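Local coordinates for protein putative Nitroreductase (Anabaena variabilis ATCC 29413, PDB 3EO7) that binds flavin mononucleotide and, as a member of the nitroreductase family, probably acts as an FMN-dependent oxidoreductase, at residues F152-L157 / H208-F213; A163-A168 / I232-L237. One frame throughout, in Å; residues are numbered along the deposited sequence.

Contact 1. Residues F152-L157 / H208-F213; sequences FWHPAL and HLIGGF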
loop_
_atom_site.group_PDB
_atom_site.type_symbol
_atom_site.label_atom_id
_atom_site.label_comp_id
_atom_site.label_asym_id
_atom_site.label_seq_id
_atom_site.Cartn_x
_atom_site.Cartn_y
_atom_site.Cartn_z
ATOM N N PHE A 152 21.992 5.081 3.424
ATOM C CA PHE A 152 22.887 5.969 2.693
ATOM C C PHE A 152 22.861 7.438 3.199
ATOM O O PHE A 152 22.959 8.405 2.424
ATOM C CB PHE A 152 22.591 5.893 1.195
ATOM C CG PHE A 152 22.666 4.504 0.634
ATOM C CD1 PHE A 152 23.887 3.954 0.309
ATOM C CD2 PHE A 152 21.509 3.768 0.393
ATOM C CE1 PHE A 152 23.977 2.691 -0.232
ATOM C CE2 PHE A 152 21.594 2.483 -0.111
ATOM C CZ PHE A 152 22.850 1.948 -0.439
ATOM N N TRP A 153 22.725 7.585 4.503
ATOM C CA TRP A 153 22.706 8.899 5.152
ATOM C C TRP A 153 21.628 9.810 4.568
ATOM O O TRP A 153 21.843 10.994 4.303
ATOM C CB TRP A 153 24.110 9.516 5.121
ATOM C CG TRP A 153 25.050 8.741 5.936
ATOM C CD1 TRP A 153 25.827 7.710 5.525
ATOM C CD2 TRP A 153 25.299 8.903 7.338
ATOM N NE1 TRP A 153 26.555 7.228 6.578
ATOM C CE2 TRP A 153 26.257 7.947 7.701
ATOM C CE3 TRP A 153 24.814 9.784 8.321
ATOM C CZ2 TRP A 153 26.729 7.815 9.014
ATOM C CZ3 TRP A 153 25.283 9.647 9.628
ATOM C CH2 TRP A 153 26.247 8.691 9.947
ATOM N N HIS A 154 20.449 9.241 4.384
ATOM C CA HIS A 154 19.307 9.973 3.867
ATOM C C HIS A 154 19.046 11.171 4.758
ATOM O O HIS A 154 19.010 11.044 6.002
ATOM C CB HIS A 154 18.094 9.070 3.865
ATOM C CG HIS A 154 16.929 9.616 3.104
ATOM N ND1 HIS A 154 16.178 10.679 3.547
ATOM C CD2 HIS A 154 16.361 9.216 1.946
ATOM C CE1 HIS A 154 15.189 10.900 2.702
ATOM N NE2 HIS A 154 15.272 10.019 1.726
ATOM N N PRO A 155 18.843 12.346 4.151
ATOM C CA PRO A 155 18.697 13.545 5.018
ATOM C C PRO A 155 17.515 13.537 5.965
ATOM O O PRO A 155 17.566 14.198 7.007
ATOM C CB PRO A 155 18.537 14.701 4.012
ATOM C CG PRO A 155 18.983 14.163 2.710
ATOM C CD PRO A 155 18.769 12.677 2.721
ATOM N N ALA A 156 16.465 12.802 5.640
ATOM C CA ALA A 156 15.302 12.746 6.528
ATOM C C ALA A 156 15.664 12.153 7.891
ATOM O O ALA A 156 14.996 12.439 8.884
ATOM C CB ALA A 156 14.137 12.001 5.886
ATOM N N LEU A 157 16.702 11.319 7.954
ATOM C CA LEU A 157 17.152 10.748 9.231
ATOM C C LEU A 157 17.952 11.693 10.099
ATOM O O LEU A 157 18.045 11.522 11.303
ATOM C CB LEU A 157 17.951 9.455 8.985
ATOM C CG LEU A 157 17.091 8.276 8.509
ATOM C CD1 LEU A 157 17.940 7.204 7.836
ATOM C CD2 LEU A 157 16.298 7.665 9.666
ATOM N N HIS A 208 8.596 10.343 5.795
ATOM C CA HIS A 208 9.483 10.457 4.660
ATOM C C HIS A 208 9.793 9.045 4.226
ATOM O O HIS A 208 10.402 8.267 4.971
ATOM C CB HIS A 208 10.718 11.218 5.044
ATOM C CG HIS A 208 10.453 12.675 5.228
ATOM N ND1 HIS A 208 10.802 13.616 4.280
ATOM C CD2 HIS A 208 9.823 13.348 6.225
ATOM C CE1 HIS A 208 10.405 14.809 4.694
ATOM N NE2 HIS A 208 9.812 14.677 5.876
ATOM N N LEU A 209 9.310 8.707 3.038
ATOM C CA LEU A 209 9.407 7.357 2.538
ATOM C C LEU A 209 10.804 7.065 2.008
ATOM O O LEU A 209 11.338 7.836 1.192
ATOM C CB LEU A 209 8.407 7.175 1.422
ATOM C CG LEU A 209 8.263 5.788 0.837
ATOM C CD1 LEU A 209 7.823 4.772 1.926
ATOM C CD2 LEU A 209 7.201 5.852 -0.367
ATOM N N ILE A 210 11.386 5.976 2.511
ATOM C CA ILE A 210 12.706 5.514 2.101
ATOM C C ILE A 210 12.609 4.047 1.626
ATOM O O ILE A 210 12.551 3.106 2.420
ATOM C CB ILE A 210 13.797 5.634 3.220
ATOM C CG1 ILE A 210 13.880 7.063 3.772
ATOM C CG2 ILE A 210 15.178 5.151 2.717
ATOM C CD1 ILE A 210 14.913 7.261 4.899
ATOM N N GLY A 211 12.580 3.872 0.313
ATOM C CA GLY A 211 12.587 2.554 -0.280
ATOM C C GLY A 211 13.967 2.046 -0.631
ATOM O O GLY A 211 14.118 0.844 -0.866
ATOM N N GLY A 212 14.915 2.964 -0.754
ATOM C CA GLY A 212 16.309 2.710 -1.069
ATOM C C GLY A 212 17.174 2.571 0.168
ATOM O O GLY A 212 17.552 3.549 0.816
ATOM N N PHE A 213 17.447 1.323 0.534
ATOM C CA PHE A 213 18.252 1.030 1.719
ATOM C C PHE A 213 18.921 -0.334 1.527
ATOM O O PHE A 213 18.485 -1.120 0.700
ATOM C CB PHE A 213 17.384 1.049 2.999
ATOM C CG PHE A 213 16.177 0.146 2.929
ATOM C CD1 PHE A 213 16.306 -1.224 3.110
ATOM C CD2 PHE A 213 14.928 0.660 2.677
ATOM C CE1 PHE A 213 15.194 -2.051 3.028
ATOM C CE2 PHE A 213 13.800 -0.150 2.588
ATOM C CZ PHE A 213 13.930 -1.515 2.772
HETATM O O HOH W 1 12.461 10.340 0.963
#
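The methyl tip of Ile210 sits over one face of the His154 imidazole, a CH-pi contact in which CD1 lies 3.8 Å from the centroid of the His154 ring and is displaced toward the rim near CG. The two side chains meet tip to tip: His154 carries CG anti to its backbone N (chi1 -168°), while the extended Ile210 chain brings CG1 against CD2 and NE2 from the same side. Flanking this pair, Ala156 CB abuts His208 CB at 3.6 Å, and Leu157 CD1 touches Ile210 CD1. At the other end Phe152 presents the edge of its ring to the carbonyl of Gly212, with CD2 4.0 Å from Gly212 O.

Both imidazole nitrogens are engaged. ND1 of His154 accepts from Ala156 N at 3.0 Å, with the donor close to the ring plane, so His154 is the N-cap of the short helix that follows. NE2 binds a water, 2.9 Å away, which donates to Leu209 O, and it is also hydrogen-bonded to Cys251 O; an accepting ND1 and a carbonyl partner at NE2 are consistent with a neutral ring protonated at NE2. An alanine here would remove the N-cap acceptor, the water link and the surface on which Ile210 rests, and would probably loosen both the helix start and its fit against the loop.

One step out, Phe152 has positive phi and is the C-prime residue of a Schellman motif closing helix 144-150, which turns the chain toward the cap. The contact thus joins the junction between helices 144-150 and 155-159 to the loop between strand 205-207 and helix 215-222, and Pro236 of strand 229-239 packs against Ala156, Leu157 and Ile210.

Contact 2. Residues A163-A168 / I232-L237; sequences AIIVTA and IAVLPL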
loop_
_atom_site.group_PDB
_atom_site.type_symbol
_atom_site.label_atom_id
_atom_site.label_comp_id
_atom_site.label_asym_id
_atom_site.label_seq_id
_atom_site.Cartn_x
_atom_site.Cartn_y
_atom_site.Cartn_z
ATOM N N ALA A 163 11.461 6.691 13.616
ATOM C CA ALA A 163 11.122 6.165 12.311
ATOM C C ALA A 163 10.285 4.921 12.476
ATOM O O ALA A 163 10.442 4.151 13.439
ATOM C CB ALA A 163 12.401 5.799 11.507
ATOM N N ILE A 164 9.389 4.736 11.531
ATOM C CA ILE A 164 8.702 3.468 11.408
ATOM C C ILE A 164 9.491 2.661 10.379
ATOM O O ILE A 164 9.988 3.202 9.395
ATOM C CB ILE A 164 7.240 3.665 10.907
ATOM C CG1 ILE A 164 6.366 4.073 12.095
ATOM C CG2 ILE A 164 6.659 2.359 10.317
ATOM C CD1 ILE A 164 4.890 4.496 11.709
ATOM N N ILE A 165 9.595 1.359 10.599
ATOM C CA ILE A 165 10.081 0.468 9.568
ATOM C C ILE A 165 8.978 -0.561 9.397
ATOM O O ILE A 165 8.476 -1.123 10.392
ATOM C CB ILE A 165 11.437 -0.194 9.885
ATOM C CG1 ILE A 165 12.509 0.894 10.128
ATOM C CG2 ILE A 165 11.805 -1.170 8.741
ATOM C CD1 ILE A 165 13.907 0.318 10.486
ATOM N N VAL A 166 8.610 -0.816 8.142
ATOM C CA VAL A 166 7.598 -1.816 7.818
ATOM C C VAL A 166 8.312 -2.985 7.188
ATOM O O VAL A 166 9.050 -2.824 6.203
ATOM C CB VAL A 166 6.505 -1.335 6.858
ATOM C CG1 VAL A 166 5.437 -2.453 6.646
ATOM C CG2 VAL A 166 5.841 -0.099 7.406
ATOM N N THR A 167 8.107 -4.156 7.780
ATOM C CA THR A 167 8.642 -5.376 7.230
ATOM C C THR A 167 7.483 -6.273 6.781
ATOM O O THR A 167 6.299 -5.997 7.095
ATOM C CB THR A 167 9.403 -6.176 8.290
ATOM O OG1 THR A 167 8.481 -6.665 9.278
ATOM C CG2 THR A 167 10.548 -5.373 8.927
ATOM N N ALA A 168 7.844 -7.345 6.070
ATOM C CA ALA A 168 6.899 -8.385 5.624
ATOM C C ALA A 168 7.365 -9.721 6.201
ATOM O O ALA A 168 8.557 -10.070 6.061
ATOM C CB ALA A 168 6.821 -8.478 4.052
ATOM N N ILE A 232 10.735 -3.600 3.974
ATOM C CA ILE A 232 10.457 -3.104 2.628
ATOM C C ILE A 232 10.211 -1.587 2.549
ATOM O O ILE A 232 10.154 -1.030 1.459
ATOM C CB ILE A 232 9.404 -3.943 1.857
ATOM C CG1 ILE A 232 8.115 -4.059 2.656
ATOM C CG2 ILE A 232 10.012 -5.330 1.502
ATOM C CD1 ILE A 232 6.977 -4.824 1.930
ATOM N N ALA A 233 10.074 -0.930 3.697
ATOM C CA ALA A 233 9.961 0.513 3.739
ATOM C C ALA A 233 10.474 1.040 5.086
ATOM O O ALA A 233 10.149 0.491 6.135
ATOM C CB ALA A 233 8.499 1.001 3.501
ATOM N N VAL A 234 11.278 2.098 5.011
ATOM C CA VAL A 234 11.815 2.841 6.152
ATOM C C VAL A 234 11.176 4.239 6.068
ATOM O O VAL A 234 11.205 4.869 5.019
ATOM C CB VAL A 234 13.352 2.889 6.174
ATOM C CG1 VAL A 234 13.861 3.805 7.313
ATOM C CG2 VAL A 234 13.947 1.440 6.319
ATOM N N LEU A 235 10.604 4.689 7.171
ATOM C CA LEU A 235 9.890 5.968 7.207
ATOM C C LEU A 235 10.194 6.817 8.435
ATOM O O LEU A 235 9.512 6.720 9.447
ATOM C CB LEU A 235 8.355 5.757 7.084
ATOM C CG LEU A 235 7.810 4.939 5.912
ATOM C CD1 LEU A 235 7.559 3.502 6.297
ATOM C CD2 LEU A 235 6.505 5.554 5.394
ATOM N N PRO A 236 11.221 7.659 8.347
ATOM C CA PRO A 236 11.365 8.644 9.404
ATOM C C PRO A 236 10.084 9.448 9.558
ATOM O O PRO A 236 9.422 9.785 8.558
ATOM C CB PRO A 236 12.498 9.566 8.903
ATOM C CG PRO A 236 13.221 8.777 7.926
ATOM C CD PRO A 236 12.285 7.778 7.336
ATOM N N LEU A 237 9.733 9.734 10.810
ATOM C CA LEU A 237 8.548 10.493 11.137
ATOM C C LEU A 237 8.932 11.901 11.572
ATOM O O LEU A 237 9.483 12.085 12.662
ATOM C CB LEU A 237 7.771 9.802 12.248
ATOM C CG LEU A 237 7.195 8.435 11.908
ATOM C CD1 LEU A 237 6.427 7.907 13.141
ATOM C CD2 LEU A 237 6.317 8.458 10.662
#
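Val166 O is gripped by two backbone donors: Ile232 N at 2.9 Å, lying in the carbonyl plane, and Ala233 N in a weaker bond of 3.3 Å. Two consecutive residues thus face one across an antiparallel pair, the definition of a classic beta bulge, here between two inner strands of the large sheet in the N-terminal half of this nitroreductase-family chain. On the N-terminal side of Val166 the pairing is regular. Val166 N donates to Ala233 O almost straight, at 2.8 Å with an N-H...O angle of 169°, and Ile165 CA adds a CA-H...O contact to the same oxygen. Ile164 and Leu235 form the next hydrogen-bonded pair, but unequally: Leu235 N approaches Ile164 O nearly along the C=O axis at 2.7 Å, whereas Ile164 N reaches Leu235 O from above the carbonyl plane.

Apolar side chains meet across the pair on both faces. On one, Ile165 and Val234 lie side by side and point the same way, Ile165 CG1 meeting Val234 CG2 at 4.1 Å; helix 215-222 covers Ile165 through Val218 and Leu222. On the other, Val166 and Leu235 cross obliquely, Val166 CG2 touching Leu235 CD1, and helix 181-202 packs on Val166 through Thr189 and Leu192. Thr167 is the polar exception, its hydroxyl bonded to Glu229. Strand 109-115 flanks 163-168 and strand 205-207 flanks 229-239, so this pairing lies inside the sheet. The Ile232 side chain is about 12 Å from the bound FMN.

Toward the Leu237 end, Ile164 crosses Leu237 obliquely. Leu237 CG is anti to its carbonyl carbon (chi1 -65°), and its CD1 methyl touches both CG1 and CD1 of Ile164, each at 4.0 Å.

Overall arrangement
The two contacts share strand 229-239 as their meeting ground: contact 2 pairs it with an inner strand, while the loop 208-213 of contact 1 runs along its other side, Ile210 N probably donating to Val234 O, 2.7 Å away, and His208 N probably to Pro236 O. Contact 2 is buried throughout; contact 1, farther from the chain centre, is buried apart from the partly exposed Phe152. Their chemistry follows their place. Within the sheet, direct backbone bonds join the segments; at the helix-loop periphery no direct hydrogen bond crosses, and an imidazole face, methyl groups and one water make the join.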